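Local atomic coordinates of lysine cyclodeaminase (Streptomyces pristinaespiralis, PDB entry 5YU3), a protein that probably converts L-lysine to L-pipecolic acid by NAD-dependent cyclisation with loss of ammonia, and also recognises L-ornithine and L-2,4-diaminobutyric acid. Residues A193-I205 against V218-I230. Numbering follows the deposited sequence.
Sequences AEPARIAAEADVI and VLPDTGVREHLHI. With NAD (nicotinamide-adenine-dinucleotide), chain F.
Asp203 OD1 holds two side chains of 218-230. His227 NE2 donates a nearly straight hydrogen bond to Asp203 OD1, 2.7 Å long. The oxygen lies in the imidazole plane; NE2 meets it on the anti side of the carboxylate, somewhat out of the carboxylate plane. The two planes are 29° apart. With chi1 at 57°, His227 CG sits between the backbone N and the carbonyl carbon, and NE2 reaches Asp203. Arg225 NH2 forms a salt bridge to Asp203 OD1 at 3.0 Å, with the carboxylate and guanidinium planes 78° apart. The arginine chain bends at chi2 and chi3, which lays one guanidinium face against Glu201 O. Asp203 OD2 is taken by the backbone N of His139 and Thr140.

Two backbone bonds join the parallel strands 204-207 and 229-232. Ile205 N donates to His229 O at 2.8 Å, and His229 N gives a weak bond to Asp203 O. These strands are neighbours in the seven-stranded parallel sheet of the Rossmann-type NAD-binding domain. Helix 195-201 precedes the first strand, and the loop from Val218 leads into the second.

Apolar contacts pack this loop against the helix. Pro220 CD meets Pro195 CB at 3.6 Å. Ala199 CB touches Leu219 CD1 and Val224 CG1, each at 4.0 Å. At the strands, Leu228 CD1 lies 3.8 Å from Ile205 CG1. Val218 CG1 turns to the adenine of NAD, 3.6 Å from N6A.

Waters bridge the two segments. One donates to Ala199 O and Ala202 O and accepts from Arg225 N. Another donates to Ala196 O and Gly223 O and accepts from Thr222 OG1.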
ATOM      1  N   ALA A 193     -11.723  21.276 -31.109  1.00 21.19           N
ATOM      2  CA  ALA A 193     -13.121  21.174 -31.507  1.00 22.56           C
ATOM      3  C   ALA A 193     -13.977  21.014 -30.262  1.00 24.50           C
ATOM      4  O   ALA A 193     -13.576  20.340 -29.304  1.00 22.15           O
ATOM      5  CB  ALA A 193     -13.340  20.000 -32.473  1.00 23.14           C
ATOM      6  N   GLU A 194     -15.149  21.645 -30.272  1.00 22.56           N
ATOM      7  CA  GLU A 194     -16.009  21.589 -29.110  1.00 21.77           C
ATOM      8  C   GLU A 194     -16.605  20.188 -28.960  1.00 19.72           C
ATOM      9  O   GLU A 194     -16.691  19.430 -29.929  1.00 22.62           O
ATOM     10  CB  GLU A 194     -17.102  22.653 -29.207  1.00 28.89           C
ATOM     11  CG  GLU A 194     -16.680  23.929 -28.481  1.00 35.28           C
ATOM     12  CD  GLU A 194     -17.559  25.115 -28.780  1.00 44.16           C
ATOM     13  OE1 GLU A 194     -18.797  24.968 -28.739  1.00 45.62           O
ATOM     14  OE2 GLU A 194     -17.001  26.196 -29.065  1.00 47.71           O
ATOM     15  N   PRO A 195     -16.993  19.814 -27.737  1.00 20.31           N
ATOM     16  CA  PRO A 195     -17.433  18.426 -27.504  1.00 20.70           C
ATOM     17  C   PRO A 195     -18.556  17.960 -28.412  1.00 19.99           C
ATOM     18  O   PRO A 195     -18.562  16.794 -28.821  1.00 19.26           O
ATOM     19  CB  PRO A 195     -17.847  18.441 -26.031  1.00 21.34           C
ATOM     20  CG  PRO A 195     -17.065  19.713 -25.438  1.00 22.70           C
ATOM     21  CD  PRO A 195     -16.884  20.552 -26.427  1.00 19.29           C
ATOM     22  N   ALA A 196     -19.512  18.833 -28.752  1.00 21.23           N
ATOM     23  CA  ALA A 196     -20.589  18.400 -29.637  1.00 23.62           C
ATOM     24  C   ALA A 196     -20.054  18.024 -31.014  1.00 21.42           C
ATOM     25  O   ALA A 196     -20.526  17.061 -31.628  1.00 21.21           O
ATOM     26  CB  ALA A 196     -21.661  19.492 -29.747  1.00 24.98           C
ATOM     27  N   ARG A 197     -19.047  18.754 -31.505  1.00 21.28           N
ATOM     28  CA  ARG A 197     -18.452  18.399 -32.788  1.00 23.42           C
ATOM     29  C   ARG A 197     -17.685  17.087 -32.687  1.00 21.33           C
ATOM     30  O   ARG A 197     -17.731  16.261 -33.605  1.00 19.55           O
ATOM     31  CB  ARG A 197     -17.534  19.521 -33.283  1.00 26.18           C
ATOM     32  CG  ARG A 197     -16.767  19.129 -34.539  1.00 30.79           C
ATOM     33  CD  ARG A 197     -16.167  20.301 -35.323  1.00 31.97           C
ATOM     34  NE  ARG A 197     -15.559  19.775 -36.543  1.00 37.80           N
ATOM     35  CZ  ARG A 197     -14.295  19.948 -36.911  1.00 32.25           C
ATOM     36  NH1 ARG A 197     -13.471  20.679 -36.175  1.00 37.11           N
ATOM     37  NH2 ARG A 197     -13.859  19.396 -38.036  1.00 37.23           N
ATOM     38  N   ILE A 198     -16.981  16.880 -31.573  1.00 19.41           N
ATOM     39  CA  ILE A 198     -16.258  15.630 -31.366  1.00 18.30           C
ATOM     40  C   ILE A 198     -17.226  14.456 -31.352  1.00 18.74           C
ATOM     41  O   ILE A 198     -16.985  13.425 -31.993  1.00 19.18           O
ATOM     42  CB  ILE A 198     -15.433  15.713 -30.066  1.00 20.26           C
ATOM     43  CG1 ILE A 198     -14.318  16.761 -30.212  1.00 20.16           C
ATOM     44  CG2 ILE A 198     -14.860  14.343 -29.694  1.00 18.45           C
ATOM     45  CD1 ILE A 198     -13.600  17.088 -28.902  1.00 17.74           C
ATOM     46  N   ALA A 199     -18.352  14.605 -30.642  1.00 20.44           N
ATOM     47  CA  ALA A 199     -19.365  13.553 -30.610  1.00 22.14           C
ATOM     48  C   ALA A 199     -19.877  13.228 -32.010  1.00 20.89           C
ATOM     49  O   ALA A 199     -20.038  12.055 -32.364  1.00 21.14           O
ATOM     50  CB  ALA A 199     -20.516  13.971 -29.694  1.00 22.19           C
ATOM     51  N   ALA A 200     -20.102  14.255 -32.836  1.00 22.65           N
ATOM     52  CA  ALA A 200     -20.671  14.021 -34.162  1.00 24.88           C
ATOM     53  C   ALA A 200     -19.677  13.387 -35.129  1.00 24.24           C
ATOM     54  O   ALA A 200     -20.085  12.617 -36.008  1.00 25.42           O
ATOM     55  CB  ALA A 200     -21.199  15.334 -34.750  1.00 23.98           C
ATOM     56  N   GLU A 201     -18.380  13.689 -35.002  1.00 21.43           N
ATOM     57  CA  GLU A 201     -17.439  13.373 -36.066  1.00 20.54           C
ATOM     58  C   GLU A 201     -16.448  12.261 -35.744  1.00 23.00           C
ATOM     59  O   GLU A 201     -15.862  11.704 -36.675  1.00 22.14           O
ATOM     60  CB  GLU A 201     -16.654  14.631 -36.467  1.00 22.28           C
ATOM     61  CG  GLU A 201     -17.477  15.611 -37.298  1.00 27.82           C
ATOM     62  CD  GLU A 201     -16.695  16.841 -37.741  1.00 34.76           C
ATOM     63  OE1 GLU A 201     -17.275  17.948 -37.736  1.00 31.43           O
ATOM     64  OE2 GLU A 201     -15.510  16.705 -38.108  1.00 32.28           O
ATOM     65  N   ALA A 202     -16.258  11.906 -34.477  1.00 19.05           N
ATOM     66  CA  ALA A 202     -15.201  10.957 -34.136  1.00 16.48           C
ATOM     67  C   ALA A 202     -15.628   9.517 -34.390  1.00 18.92           C
ATOM     68  O   ALA A 202     -16.793   9.145 -34.207  1.00 19.41           O
ATOM     69  CB  ALA A 202     -14.786  11.122 -32.670  1.00 19.24           C
ATOM     70  N   ASP A 203     -14.659   8.696 -34.796  1.00 18.37           N
ATOM     71  CA  ASP A 203     -14.837   7.249 -34.860  1.00 16.83           C
ATOM     72  C   ASP A 203     -14.536   6.566 -33.531  1.00 20.38           C
ATOM     73  O   ASP A 203     -15.139   5.535 -33.207  1.00 16.77           O
ATOM     74  CB  ASP A 203     -13.923   6.648 -35.931  1.00 19.79           C
ATOM     75  CG  ASP A 203     -14.192   7.216 -37.308  1.00 26.46           C
ATOM     76  OD1 ASP A 203     -15.354   7.128 -37.761  1.00 22.55           O
ATOM     77  OD2 ASP A 203     -13.241   7.748 -37.927  1.00 22.87           O
ATOM     78  N   VAL A 204     -13.597   7.109 -32.771  1.00 16.69           N
ATOM     79  CA  VAL A 204     -13.252   6.602 -31.448  1.00 14.99           C
ATOM     80  C   VAL A 204     -12.975   7.819 -30.575  1.00 15.49           C
ATOM     81  O   VAL A 204     -12.465   8.830 -31.060  1.00 17.01           O
ATOM     82  CB  VAL A 204     -12.047   5.637 -31.533  1.00 15.03           C
ATOM     83  CG1 VAL A 204     -10.940   6.247 -32.369  1.00 21.57           C
ATOM     84  CG2 VAL A 204     -11.542   5.248 -30.136  1.00 17.00           C
ATOM     85  N   ILE A 205     -13.367   7.755 -29.306  1.00 14.45           N
ATOM     86  CA  ILE A 205     -13.166   8.860 -28.374  1.00 14.51           C
ATOM     87  C   ILE A 205     -12.506   8.297 -27.125  1.00 16.80           C
ATOM     88  O   ILE A 205     -12.839   7.188 -26.700  1.00 16.44           O
ATOM     89  CB  ILE A 205     -14.497   9.562 -28.010  1.00 16.47           C
ATOM     90  CG1 ILE A 205     -15.074  10.297 -29.228  1.00 17.10           C
ATOM     91  CG2 ILE A 205     -14.322  10.544 -26.827  1.00 15.89           C
ATOM     92  CD1 ILE A 205     -16.507  10.805 -29.028  1.00 18.58           C
ATOM     93  N   VAL A 218     -18.824  15.071 -19.568  1.00 17.36           N
ATOM     94  CA  VAL A 218     -17.867  15.888 -20.310  1.00 18.66           C
ATOM     95  C   VAL A 218     -18.088  15.781 -21.805  1.00 18.83           C
ATOM     96  O   VAL A 218     -17.508  16.566 -22.570  1.00 18.35           O
ATOM     97  CB  VAL A 218     -16.412  15.488 -19.987  1.00 17.60           C
ATOM     98  CG1 VAL A 218     -16.181  15.492 -18.476  1.00 20.49           C
ATOM     99  CG2 VAL A 218     -16.079  14.119 -20.597  1.00 18.52           C
ATOM    100  N   LEU A 219     -18.865  14.795 -22.247  1.00 17.79           N
ATOM    101  CA  LEU A 219     -19.311  14.617 -23.606  1.00 19.59           C
ATOM    102  C   LEU A 219     -20.829  14.724 -23.593  1.00 24.83           C
ATOM    103  O   LEU A 219     -21.473  14.086 -22.749  1.00 23.40           O
ATOM    104  CB  LEU A 219     -18.880  13.240 -24.143  1.00 22.71           C
ATOM    105  CG  LEU A 219     -19.114  12.889 -25.615  1.00 25.22           C
ATOM    106  CD1 LEU A 219     -18.100  13.607 -26.513  1.00 26.16           C
ATOM    107  CD2 LEU A 219     -19.020  11.377 -25.800  1.00 26.73           C
ATOM    108  N   PRO A 220     -21.432  15.536 -24.457  1.00 22.03           N
ATOM    109  CA  PRO A 220     -22.881  15.749 -24.385  1.00 27.82           C
ATOM    110  C   PRO A 220     -23.672  14.595 -24.973  1.00 28.82           C
ATOM    111  O   PRO A 220     -23.215  13.883 -25.871  1.00 27.17           O
ATOM    112  CB  PRO A 220     -23.086  17.031 -25.194  1.00 30.23           C
ATOM    113  CG  PRO A 220     -21.802  17.024 -26.162  1.00 27.81           C
ATOM    114  CD  PRO A 220     -20.833  16.429 -25.517  1.00 27.81           C
ATOM    115  N   ASP A 221     -24.887  14.423 -24.443  1.00 27.36           N
ATOM    116  CA  ASP A 221     -25.828  13.411 -24.925  1.00 30.63           C
ATOM    117  C   ASP A 221     -26.447  13.930 -26.213  1.00 33.45           C
ATOM    118  O   ASP A 221     -27.493  14.582 -26.211  1.00 32.42           O
ATOM    119  CB  ASP A 221     -26.896  13.118 -23.877  1.00 29.43           C
ATOM    120  CG  ASP A 221     -27.847  12.003 -24.297  1.00 32.00           C
ATOM    121  OD1 ASP A 221     -27.630  11.369 -25.358  1.00 32.02           O
ATOM    122  OD2 ASP A 221     -28.819  11.765 -23.552  1.00 35.57           O
ATOM    123  N   THR A 222     -25.785  13.651 -27.328  1.00 32.07           N
ATOM    124  CA  THR A 222     -26.266  14.109 -28.623  1.00 35.76           C
ATOM    125  C   THR A 222     -25.882  13.070 -29.674  1.00 31.48           C
ATOM    126  O   THR A 222     -25.487  11.943 -29.348  1.00 33.63           O
ATOM    127  CB  THR A 222     -25.721  15.510 -28.927  1.00 31.48           C
ATOM    128  OG1 THR A 222     -25.930  15.811 -30.312  1.00 33.42           O
ATOM    129  CG2 THR A 222     -24.225  15.593 -28.603  1.00 36.78           C
ATOM    130  N   GLY A 223     -26.023  13.442 -30.942  1.00 31.05           N
ATOM    131  CA  GLY A 223     -25.751  12.532 -32.033  1.00 29.85           C
ATOM    132  C   GLY A 223     -24.314  12.049 -32.050  1.00 27.82           C
ATOM    133  O   GLY A 223     -23.384  12.849 -31.913  1.00 27.34           O
ATOM    134  N   VAL A 224     -24.125  10.739 -32.193  1.00 25.36           N
ATOM    135  CA  VAL A 224     -22.807  10.145 -32.369  1.00 23.96           C
ATOM    136  C   VAL A 224     -22.875   9.203 -33.563  1.00 26.61           C
ATOM    137  O   VAL A 224     -23.951   8.798 -34.006  1.00 23.89           O
ATOM    138  CB  VAL A 224     -22.333   9.386 -31.111  1.00 22.69           C
ATOM    139  CG1 VAL A 224     -22.207  10.341 -29.919  1.00 21.86           C
ATOM    140  CG2 VAL A 224     -23.299   8.258 -30.790  1.00 21.84           C
ATOM    141  N   ARG A 225     -21.708   8.854 -34.088  1.00 19.85           N
ATOM    142  CA  ARG A 225     -21.676   7.898 -35.181  1.00 23.44           C
ATOM    143  C   ARG A 225     -22.104   6.522 -34.690  1.00 24.88           C
ATOM    144  O   ARG A 225     -21.876   6.151 -33.536  1.00 22.14           O
ATOM    145  CB  ARG A 225     -20.283   7.841 -35.789  1.00 26.76           C
ATOM    146  CG  ARG A 225     -19.756   9.218 -36.091  1.00 28.82           C
ATOM    147  CD  ARG A 225     -19.880   9.511 -37.548  1.00 37.95           C
ATOM    148  NE  ARG A 225     -18.702   9.034 -38.252  1.00 36.48           N
ATOM    149  CZ  ARG A 225     -17.770   9.831 -38.758  1.00 39.20           C
ATOM    150  NH1 ARG A 225     -17.888  11.152 -38.647  1.00 39.28           N
ATOM    151  NH2 ARG A 225     -16.728   9.309 -39.379  1.00 32.93           N
ATOM    152  N   GLU A 226     -22.729   5.762 -35.595  1.00 23.25           N
ATOM    153  CA  GLU A 226     -23.312   4.476 -35.227  1.00 23.48           C
ATOM    154  C   GLU A 226     -22.273   3.520 -34.658  1.00 20.38           C
ATOM    155  O   GLU A 226     -22.585   2.734 -33.761  1.00 20.46           O
ATOM    156  CB  GLU A 226     -23.987   3.843 -36.443  1.00 28.12           C
ATOM    157  CG  GLU A 226     -24.809   2.604 -36.107  1.00 33.13           C
ATOM    158  CD  GLU A 226     -25.422   1.968 -37.337  1.00 40.07           C
ATOM    159  OE1 GLU A 226     -25.190   2.493 -38.454  1.00 44.71           O
ATOM    160  OE2 GLU A 226     -26.115   0.933 -37.187  1.00 35.67           O
ATOM    161  N   HIS A 227     -21.038   3.592 -35.147  1.00 18.76           N
ATOM    162  CA  HIS A 227     -19.975   2.660 -34.781  1.00 18.57           C
ATOM    163  C   HIS A 227     -19.069   3.179 -33.674  1.00 21.94           C
ATOM    164  O   HIS A 227     -18.069   2.520 -33.364  1.00 17.95           O
ATOM    165  CB  HIS A 227     -19.125   2.347 -36.006  1.00 21.04           C
ATOM    166  CG  HIS A 227     -18.532   3.564 -36.641  1.00 22.05           C
ATOM    167  ND1 HIS A 227     -19.228   4.351 -37.537  1.00 23.44           N
ATOM    168  CD2 HIS A 227     -17.320   4.152 -36.486  1.00 20.34           C
ATOM    169  CE1 HIS A 227     -18.464   5.360 -37.920  1.00 24.31           C
ATOM    170  NE2 HIS A 227     -17.299   5.260 -37.301  1.00 21.23           N
ATOM    171  N   LEU A 228     -19.386   4.333 -33.084  1.00 17.32           N
ATOM    172  CA  LEU A 228     -18.480   4.985 -32.136  1.00 16.60           C
ATOM    173  C   LEU A 228     -18.042   4.040 -31.021  1.00 19.23           C
ATOM    174  O   LEU A 228     -18.856   3.307 -30.444  1.00 17.68           O
ATOM    175  CB  LEU A 228     -19.159   6.222 -31.530  1.00 16.90           C
ATOM    176  CG  LEU A 228     -18.433   6.891 -30.350  1.00 18.24           C
ATOM    177  CD1 LEU A 228     -17.059   7.436 -30.790  1.00 15.40           C
ATOM    178  CD2 LEU A 228     -19.262   7.996 -29.735  1.00 18.60           C
ATOM    179  N   HIS A 229     -16.740   4.048 -30.734  1.00 15.35           N
ATOM    180  CA  HIS A 229     -16.198   3.428 -29.532  1.00 13.97           C
ATOM    181  C   HIS A 229     -15.616   4.495 -28.616  1.00 14.48           C
ATOM    182  O   HIS A 229     -14.855   5.358 -29.068  1.00 15.82           O
ATOM    183  CB  HIS A 229     -15.108   2.406 -29.855  1.00 14.31           C
ATOM    184  CG  HIS A 229     -14.452   1.877 -28.626  1.00 17.46           C
ATOM    185  ND1 HIS A 229     -15.131   1.109 -27.705  1.00 17.28           N
ATOM    186  CD2 HIS A 229     -13.202   2.052 -28.128  1.00 15.50           C
ATOM    187  CE1 HIS A 229     -14.322   0.813 -26.700  1.00 17.78           C
ATOM    188  NE2 HIS A 229     -13.144   1.368 -26.936  1.00 18.79           N
ATOM    189  N   ILE A 230     -15.946   4.420 -27.327  1.00 13.88           N
ATOM    190  CA  ILE A 230     -15.447   5.366 -26.335  1.00 16.29           C
ATOM    191  C   ILE A 230     -14.595   4.614 -25.325  1.00 18.01           C
ATOM    192  O   ILE A 230     -15.051   3.617 -24.754  1.00 14.66           O
ATOM    193  CB  ILE A 230     -16.582   6.097 -25.600  1.00 15.69           C
ATOM    194  CG1 ILE A 230     -17.543   6.764 -26.588  1.00 16.74           C
ATOM    195  CG2 ILE A 230     -15.988   7.124 -24.607  1.00 15.80           C
ATOM    196  CD1 ILE A 230     -18.748   7.422 -25.901  1.00 19.22           C
TER
HETATM  197  PA  NAD F 402      -4.382  15.828 -16.046  1.00 17.23           P
HETATM  198  O1A NAD F 402      -4.610  16.780 -14.914  1.00 14.49           O
HETATM  199  O2A NAD F 402      -3.020  15.751 -16.706  1.00 17.31           O
HETATM  200  O5B NAD F 402      -5.413  16.196 -17.225  1.00 16.86           O
HETATM  201  C5B NAD F 402      -6.818  16.262 -16.952  1.00 15.14           C
HETATM  202  C4B NAD F 402      -7.388  17.315 -17.891  1.00 18.06           C
HETATM  203  O4B NAD F 402      -8.815  17.308 -17.796  1.00 17.93           O
HETATM  204  C3B NAD F 402      -6.944  18.727 -17.497  1.00 16.62           C
HETATM  205  O3B NAD F 402      -6.234  19.347 -18.591  1.00 19.53           O
HETATM  206  C2B NAD F 402      -8.248  19.451 -17.201  1.00 17.75           C
HETATM  207  O2B NAD F 402      -8.257  20.817 -17.606  1.00 20.57           O
HETATM  208  C1B NAD F 402      -9.236  18.648 -18.017  1.00 18.05           C
HETATM  209  N9A NAD F 402     -10.659  18.760 -17.631  1.00 17.83           N
HETATM  210  C8A NAD F 402     -11.191  18.884 -16.393  1.00 19.93           C
HETATM  211  N7A NAD F 402     -12.560  18.932 -16.467  1.00 17.46           N
HETATM  212  C5A NAD F 402     -12.892  18.830 -17.776  1.00 17.36           C
HETATM  213  C6A NAD F 402     -14.131  18.815 -18.576  1.00 17.08           C
HETATM  214  N6A NAD F 402     -15.344  18.908 -17.981  1.00 19.49           N
HETATM  215  N1A NAD F 402     -14.012  18.677 -19.916  1.00 18.69           N
HETATM  216  C2A NAD F 402     -12.828  18.578 -20.549  1.00 19.09           C
HETATM  217  N3A NAD F 402     -11.659  18.601 -19.890  1.00 17.27           N
HETATM  218  C4A NAD F 402     -11.636  18.717 -18.533  1.00 18.51           C
HETATM  219  O3  NAD F 402      -4.800  14.351 -15.512  1.00 15.95           O
HETATM  220  PN  NAD F 402      -4.576  12.951 -16.253  1.00 15.48           P
HETATM  221  O1N NAD F 402      -4.730  13.163 -17.741  1.00 15.26           O
HETATM  222  O2N NAD F 402      -3.312  12.327 -15.698  1.00 14.77           O
HETATM  223  O5D NAD F 402      -5.803  12.070 -15.688  1.00 15.95           O
HETATM  224  C5D NAD F 402      -7.129  12.290 -16.172  1.00 17.58           C
HETATM  225  C4D NAD F 402      -8.063  11.260 -15.537  1.00 13.84           C
HETATM  226  O4D NAD F 402      -7.621   9.941 -15.855  1.00 15.61           O
HETATM  227  C3D NAD F 402      -8.059  11.347 -14.021  1.00 17.91           C
HETATM  228  O3D NAD F 402      -9.395  11.078 -13.540  1.00 17.09           O
HETATM  229  C2D NAD F 402      -7.168  10.195 -13.610  1.00 15.50           C
HETATM  230  O2D NAD F 402      -7.389   9.766 -12.260  1.00 16.79           O
HETATM  231  C1D NAD F 402      -7.575   9.172 -14.651  1.00 16.39           C
HETATM  232  N1N NAD F 402      -6.653   8.055 -14.818  1.00 15.63           N
HETATM  233  C2N NAD F 402      -7.172   6.865 -15.147  1.00 16.08           C
HETATM  234  C3N NAD F 402      -6.359   5.753 -15.320  1.00 16.30           C
HETATM  235  C7N NAD F 402      -6.986   4.455 -15.704  1.00 16.72           C
HETATM  236  O7N NAD F 402      -6.346   3.425 -15.639  1.00 15.43           O
HETATM  237  N7N NAD F 402      -8.250   4.469 -16.162  1.00 14.79           N
HETATM  238  C4N NAD F 402      -4.973   5.881 -15.188  1.00 17.82           C
HETATM  239  C5N NAD F 402      -4.464   7.140 -14.875  1.00 15.91           C
HETATM  240  C6N NAD F 402      -5.324   8.226 -14.701  1.00 16.73           C
HETATM  241  O   HOH W   1     -23.146  15.579 -31.486  1.00 33.25           O
HETATM  242  O   HOH W   2     -19.231   9.684 -32.906  1.00 18.68           O
HETATM  243  O   HOH W   3     -20.338  12.902 -39.210  1.00 44.95           O
HETATM  244  O   HOH W   4     -15.414   2.756 -34.004  1.00 16.55           O
HETATM  245  O   HOH W   5     -13.616   9.650 -39.903  1.00 31.30           O